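Local coordinates for Serine/threonine-protein phosphatase 2A regulatory subunit B'' subunit alpha (Homo sapiens, PDB 4I5J) that serves as a regulatory B'' subunit of protein phosphatase 2A, binds calcium through an EF-hand, and might modulate the substrate selectivity and activity of the catalytic enzyme, at residues Pro35-Val40 against Ser58-Thr63; Asp39-His44 against Thr48-Ala53. All blocks are in the same frame, centred on the assembly; numbering follows the deposited sequence.

Contact 1: residues Pro35-Val40 against Ser58-Thr63; sequences PLLQDV and SRYITT
L37 and I61 run past each other in opposite directions, flank against flank, and this pair carries most of the surface that 35-40 and 58-63 bury against each other. The closest touch is between L37 CB and I61 CG2, 3.7 Å apart; CG of the leucine lies 4.0 Å from the same I61 CG2 methyl. The isoleucine spreads both arms of its beta-branch over the neighbouring helix. Its CG2 stands anti to the backbone N and faces L37, whereas CG1, anti to the carbonyl carbon with chi1 at -67°, carries CD1 on to the aliphatic part of Q38, where CG is 4.1 Å from I61 CD1. A branched residue thus suits the place, reaching two successive residues at once. Glutamine suits its own position at the margin, its methylene lying by the methyl of I61. The CD1 methyl of L37 comes up to the Y60 ring obliquely, 4.3 Å from CE2 of Y60. The hydroxyl of that tyrosine is hydrogen-bonded to the backbone O of F110, so its ring can line an apolar layer while its polar end is satisfied elsewhere. The segment axes come no closer than 10.1 Å; at 125° the two segments run steeply across each other, and they bury 185 Å² between them. Cutting I61 back to an alanine is likely to open a gap beside L37 CB and to leave the Q38 methylene without its methyl neighbour. No hydrogen bond or charge pair joins the two segments; the chemistry is that of dispersion and exclusion of water, suggesting that these turns, within the EF-hand family region, are held together by complementary shape and not by directional bonds.

Contact 2: residues Asp39-His44 against Thr48-Ala53; sequences DVVDTH and TFLKDA
The CG2 methyl of T48 sits among backbone oxygens at the end of helix 34-43, 3.2 Å from H44 O and 3.4 Å from D42 O. It takes this place because it lies anti to the carbonyl carbon of T48, while OG1, with chi1 at 47°, is turned between backbone N and carbonyl carbon and makes a weak hydrogen bond to P45 O. A small beta-branched residue can offer a methyl to the carbonyls and a hydroxyl to P45 O. Beside it K51 stretches its extended chain across D42 at about a right angle: NZ gives a weak hydrogen bond to D42 O at 3.4 Å, and CE passes 3.6 Å from D42 OD1. The opposite charges are near but fall short of a salt bridge, OD1 of D42 and NZ of K51 being 4.4 Å apart. A long flexible lysine suits this exposed margin, where it can reach a carbonyl at the end of the helix. On the buried side V41 and L50 also cross nearly at right angles, with V41 CG1 3.8 Å from L50 CB, an apolar pair suited to the interior.

At the helix end T43 OG1 bonds back to D39 O at 2.8 Å, one turn earlier, and H44 is the first residue to leave helical geometry. The imidazole of H44 is fixed at both nitrogens, ND1 by G46 N and NE2 by E100 O, tying the start of the connection to a more distant loop. The 3-10 turn 48-52 then leads to A53, the N-cap of helix 54-72. V41 and L50 both pack on H57 and Y60 of that helix, while V40 and H44 lean on L97 of helix 90-97.

Contacts 1 and 2 lie side by side, their centres about 9 Å apart, inside the N-terminal EF-hand family region and away from the calcium site. Both use helix 34-43: contact 1 takes 35-40, contact 2 takes 39-44, with D39 and V40 common to the two. The chain then passes through the 3-10 turn 48-52 and the N-cap A53 of contact 2 before entering helix 54-72, which supplies 58-63 to contact 1. They are physically continuous, since Y60 CE2 lies 3.8 Å from V41 CG2, and Y60 also packs on L50. Apolar side chains of both helices and of the connection between them thus meet in one continuous patch.

Contact 1: residues Pro35-Val40 against Ser58-Thr63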
loop_
_atom_site.group_PDB
_atom_site.type_symbol
_atom_site.label_atom_id
_atom_site.label_comp_id
_atom_site.label_asym_id
_atom_site.label_seq_id
_atom_site.Cartn_x
_atom_site.Cartn_y
_atom_site.Cartn_z
ATOM N N PRO A 35 -22.124 1.267 4.828
ATOM C CA PRO A 35 -23.075 1.667 5.870
ATOM C C PRO A 35 -22.458 1.659 7.274
ATOM O O PRO A 35 -22.865 2.462 8.113
ATOM C CB PRO A 35 -24.205 0.637 5.747
ATOM C CG PRO A 35 -23.701 -0.427 4.882
ATOM C CD PRO A 35 -22.620 0.133 4.034
ATOM N N LEU A 36 -21.479 0.789 7.513
ATOM C CA LEU A 36 -20.754 0.793 8.783
ATOM C C LEU A 36 -20.009 2.128 8.985
ATOM O O LEU A 36 -20.047 2.729 10.062
ATOM C CB LEU A 36 -19.759 -0.378 8.840
ATOM C CG LEU A 36 -18.837 -0.362 10.059
ATOM C CD1 LEU A 36 -19.666 -0.537 11.304
ATOM C CD2 LEU A 36 -17.774 -1.425 9.991
ATOM N N LEU A 37 -19.337 2.585 7.935
ATOM C CA LEU A 37 -18.598 3.840 7.995
ATOM C C LEU A 37 -19.537 5.021 8.125
ATOM O O LEU A 37 -19.238 5.983 8.811
ATOM C CB LEU A 37 -17.714 4.011 6.757
ATOM C CG LEU A 37 -16.223 3.783 7.017
ATOM C CD1 LEU A 37 -15.698 4.784 8.044
ATOM C CD2 LEU A 37 -15.945 2.365 7.478
ATOM N N GLN A 38 -20.674 4.957 7.457
ATOM C CA GLN A 38 -21.624 6.057 7.543
ATOM C C GLN A 38 -22.134 6.170 8.957
ATOM O O GLN A 38 -22.304 7.262 9.493
ATOM C CB GLN A 38 -22.785 5.827 6.591
ATOM C CG GLN A 38 -22.350 5.869 5.162
ATOM C CD GLN A 38 -23.454 6.297 4.246
ATOM O OE1 GLN A 38 -23.918 5.525 3.403
ATOM N NE2 GLN A 38 -23.888 7.548 4.400
ATOM N N ASP A 39 -22.371 5.018 9.560
ATOM C CA ASP A 39 -22.774 4.971 10.946
ATOM C C ASP A 39 -21.690 5.556 11.855
ATOM O O ASP A 39 -21.989 6.356 12.744
ATOM C CB ASP A 39 -23.101 3.532 11.343
ATOM C CG ASP A 39 -23.914 3.460 12.604
ATOM O OD1 ASP A 39 -24.946 4.161 12.665
ATOM O OD2 ASP A 39 -23.515 2.729 13.538
ATOM N N VAL A 40 -20.434 5.172 11.633
ATOM C CA VAL A 40 -19.334 5.708 12.442
ATOM C C VAL A 40 -19.216 7.231 12.298
ATOM O O VAL A 40 -19.056 7.942 13.289
ATOM C CB VAL A 40 -17.999 5.059 12.082
ATOM C CG1 VAL A 40 -16.842 5.907 12.588
ATOM C CG2 VAL A 40 -17.924 3.607 12.645
ATOM N N SER A 58 -17.133 11.885 1.872
ATOM C CA SER A 58 -16.953 10.763 0.950
ATOM C C SER A 58 -15.529 10.277 0.892
ATOM O O SER A 58 -15.289 9.071 0.946
ATOM C CB SER A 58 -17.392 11.132 -0.464
ATOM O OG SER A 58 -18.781 11.341 -0.470
ATOM N N ARG A 59 -14.597 11.217 0.744
ATOM C CA ARG A 59 -13.178 10.907 0.730
ATOM C C ARG A 59 -12.698 10.203 2.001
ATOM O O ARG A 59 -11.842 9.324 1.931
ATOM C CB ARG A 59 -12.362 12.184 0.513
ATOM C CG ARG A 59 -12.473 12.742 -0.886
ATOM C CD ARG A 59 -11.980 11.748 -1.909
ATOM N NE ARG A 59 -11.873 12.363 -3.227
ATOM C CZ ARG A 59 -11.932 11.686 -4.369
ATOM N NH1 ARG A 59 -12.112 10.368 -4.363
ATOM N NH2 ARG A 59 -11.820 12.330 -5.526
ATOM N N TYR A 60 -13.217 10.610 3.158
ATOM C CA TYR A 60 -12.813 9.996 4.429
ATOM C C TYR A 60 -13.249 8.535 4.464
ATOM O O TYR A 60 -12.459 7.647 4.769
ATOM C CB TYR A 60 -13.384 10.763 5.635
ATOM C CG TYR A 60 -13.166 10.039 6.940
ATOM C CD1 TYR A 60 -11.920 10.029 7.550
ATOM C CD2 TYR A 60 -14.200 9.335 7.546
ATOM C CE1 TYR A 60 -11.711 9.337 8.752
ATOM C CE2 TYR A 60 -14.004 8.644 8.743
ATOM C CZ TYR A 60 -12.769 8.657 9.342
ATOM O OH TYR A 60 -12.590 7.979 10.524
ATOM N N ILE A 61 -14.504 8.284 4.121
ATOM C CA ILE A 61 -15.018 6.930 4.066
ATOM C C ILE A 61 -14.251 6.059 3.059
ATOM O O ILE A 61 -13.861 4.932 3.376
ATOM C CB ILE A 61 -16.517 6.939 3.775
ATOM C CG1 ILE A 61 -17.256 7.558 4.975
ATOM C CG2 ILE A 61 -17.016 5.519 3.477
ATOM C CD1 ILE A 61 -18.743 7.718 4.759
ATOM N N THR A 62 -14.006 6.590 1.867
ATOM C CA THR A 62 -13.220 5.877 0.862
ATOM C C THR A 62 -11.849 5.517 1.419
ATOM O O THR A 62 -11.340 4.403 1.224
ATOM C CB THR A 62 -12.997 6.765 -0.377
ATOM O OG1 THR A 62 -14.238 6.967 -1.063
ATOM C CG2 THR A 62 -11.987 6.115 -1.329
ATOM N N THR A 63 -11.250 6.476 2.131
ATOM C CA THR A 63 -9.898 6.298 2.636
ATOM C C THR A 63 -9.852 5.267 3.760
ATOM O O THR A 63 -8.963 4.408 3.774
ATOM C CB THR A 63 -9.312 7.623 3.104
ATOM O OG1 THR A 63 -9.286 8.535 1.995
ATOM C CG2 THR A 63 -7.906 7.432 3.627
#

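Contact 2: residues Asp39-His44 against Thr48-Ala53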
loop_
_atom_site.group_PDB
_atom_site.type_symbol
_atom_site.label_atom_id
_atom_site.label_comp_id
_atom_site.label_asym_id
_atom_site.label_seq_id
_atom_site.Cartn_x
_atom_site.Cartn_y
_atom_site.Cartn_z
ATOM N N ASP A 39 -22.371 5.018 9.560
ATOM C CA ASP A 39 -22.774 4.971 10.946
ATOM C C ASP A 39 -21.690 5.556 11.855
ATOM O O ASP A 39 -21.989 6.356 12.744
ATOM C CB ASP A 39 -23.101 3.532 11.343
ATOM C CG ASP A 39 -23.914 3.460 12.604
ATOM O OD1 ASP A 39 -24.946 4.161 12.665
ATOM O OD2 ASP A 39 -23.515 2.729 13.538
ATOM N N VAL A 40 -20.434 5.172 11.633
ATOM C CA VAL A 40 -19.334 5.708 12.442
ATOM C C VAL A 40 -19.216 7.231 12.298
ATOM O O VAL A 40 -19.056 7.942 13.289
ATOM C CB VAL A 40 -17.999 5.059 12.082
ATOM C CG1 VAL A 40 -16.842 5.907 12.588
ATOM C CG2 VAL A 40 -17.924 3.607 12.645
ATOM N N VAL A 41 -19.314 7.725 11.062
ATOM C CA VAL A 41 -19.207 9.160 10.804
ATOM C C VAL A 41 -20.407 9.927 11.369
ATOM O O VAL A 41 -20.278 11.062 11.814
ATOM C CB VAL A 41 -19.067 9.456 9.290
ATOM C CG1 VAL A 41 -19.111 10.955 9.026
ATOM C CG2 VAL A 41 -17.777 8.878 8.761
ATOM N N ASP A 42 -21.574 9.296 11.380
ATOM C CA ASP A 42 -22.773 9.965 11.883
ATOM C C ASP A 42 -22.827 10.012 13.403
ATOM O O ASP A 42 -23.466 10.885 13.977
ATOM C CB ASP A 42 -24.038 9.305 11.339
ATOM C CG ASP A 42 -24.214 9.530 9.848
ATOM O OD1 ASP A 42 -23.477 10.372 9.279
ATOM O OD2 ASP A 42 -25.087 8.859 9.249
ATOM N N THR A 43 -22.144 9.086 14.062
ATOM C CA THR A 43 -22.275 8.978 15.509
ATOM C C THR A 43 -21.057 9.480 16.253
ATOM O O THR A 43 -21.188 10.148 17.272
ATOM C CB THR A 43 -22.574 7.524 15.974
ATOM O OG1 THR A 43 -21.577 6.636 15.452
ATOM C CG2 THR A 43 -23.947 7.079 15.502
ATOM N N HIS A 44 -19.870 9.147 15.768
ATOM C CA HIS A 44 -18.667 9.507 16.508
ATOM C C HIS A 44 -18.513 11.024 16.604
ATOM O O HIS A 44 -18.630 11.721 15.596
ATOM C CB HIS A 44 -17.416 8.880 15.895
ATOM C CG HIS A 44 -16.240 8.874 16.820
ATOM N ND1 HIS A 44 -15.556 10.022 17.168
ATOM C CD2 HIS A 44 -15.634 7.861 17.488
ATOM C CE1 HIS A 44 -14.578 9.715 17.999
ATOM N NE2 HIS A 44 -14.601 8.412 18.209
ATOM N N THR A 48 -18.513 14.117 13.401
ATOM C CA THR A 48 -19.826 14.637 13.039
ATOM C C THR A 48 -19.788 15.940 12.221
ATOM O O THR A 48 -20.735 16.228 11.502
ATOM C CB THR A 48 -20.778 14.739 14.246
ATOM O OG1 THR A 48 -20.100 15.366 15.341
ATOM C CG2 THR A 48 -21.238 13.337 14.662
ATOM N N PHE A 49 -18.693 16.698 12.284
ATOM C CA PHE A 49 -18.557 17.842 11.382
ATOM C C PHE A 49 -18.635 17.418 9.914
ATOM O O PHE A 49 -18.988 18.218 9.053
ATOM C CB PHE A 49 -17.227 18.570 11.615
ATOM C CG PHE A 49 -16.006 17.790 11.161
ATOM C CD1 PHE A 49 -15.360 18.108 9.970
ATOM C CD2 PHE A 49 -15.498 16.754 11.934
ATOM C CE1 PHE A 49 -14.241 17.395 9.554
ATOM C CE2 PHE A 49 -14.375 16.035 11.524
ATOM C CZ PHE A 49 -13.745 16.356 10.332
ATOM N N LEU A 50 -18.297 16.158 9.621
ATOM C CA LEU A 50 -18.280 15.707 8.238
ATOM C C LEU A 50 -19.649 15.699 7.592
ATOM O O LEU A 50 -19.750 15.723 6.365
ATOM C CB LEU A 50 -17.635 14.329 8.108
ATOM C CG LEU A 50 -16.123 14.377 8.236
ATOM C CD1 LEU A 50 -15.574 12.938 8.265
ATOM C CD2 LEU A 50 -15.549 15.165 7.064
ATOM N N LYS A 51 -20.710 15.680 8.395
ATOM C CA LYS A 51 -22.064 15.785 7.830
ATOM C C LYS A 51 -22.224 17.053 7.002
ATOM O O LYS A 51 -23.074 17.124 6.124
ATOM C CB LYS A 51 -23.143 15.743 8.919
ATOM C CG LYS A 51 -23.215 14.409 9.666
ATOM C CD LYS A 51 -24.422 14.355 10.597
ATOM C CE LYS A 51 -24.399 13.106 11.464
ATOM N NZ LYS A 51 -25.664 12.883 12.226
ATOM N N ASP A 52 -21.385 18.053 7.258
ATOM C CA ASP A 52 -21.551 19.329 6.572
ATOM C C ASP A 52 -20.489 19.607 5.524
ATOM O O ASP A 52 -20.419 20.699 4.966
ATOM C CB ASP A 52 -21.672 20.470 7.591
ATOM C CG ASP A 52 -22.920 20.333 8.452
ATOM O OD1 ASP A 52 -23.981 19.979 7.889
ATOM O OD2 ASP A 52 -22.836 20.541 9.685
ATOM N N ALA A 53 -19.670 18.607 5.238
ATOM C CA ALA A 53 -18.629 18.763 4.239
ATOM C C ALA A 53 -18.651 17.515 3.383
ATOM O O ALA A 53 -17.899 16.572 3.629
ATOM C CB ALA A 53 -17.246 18.961 4.908
#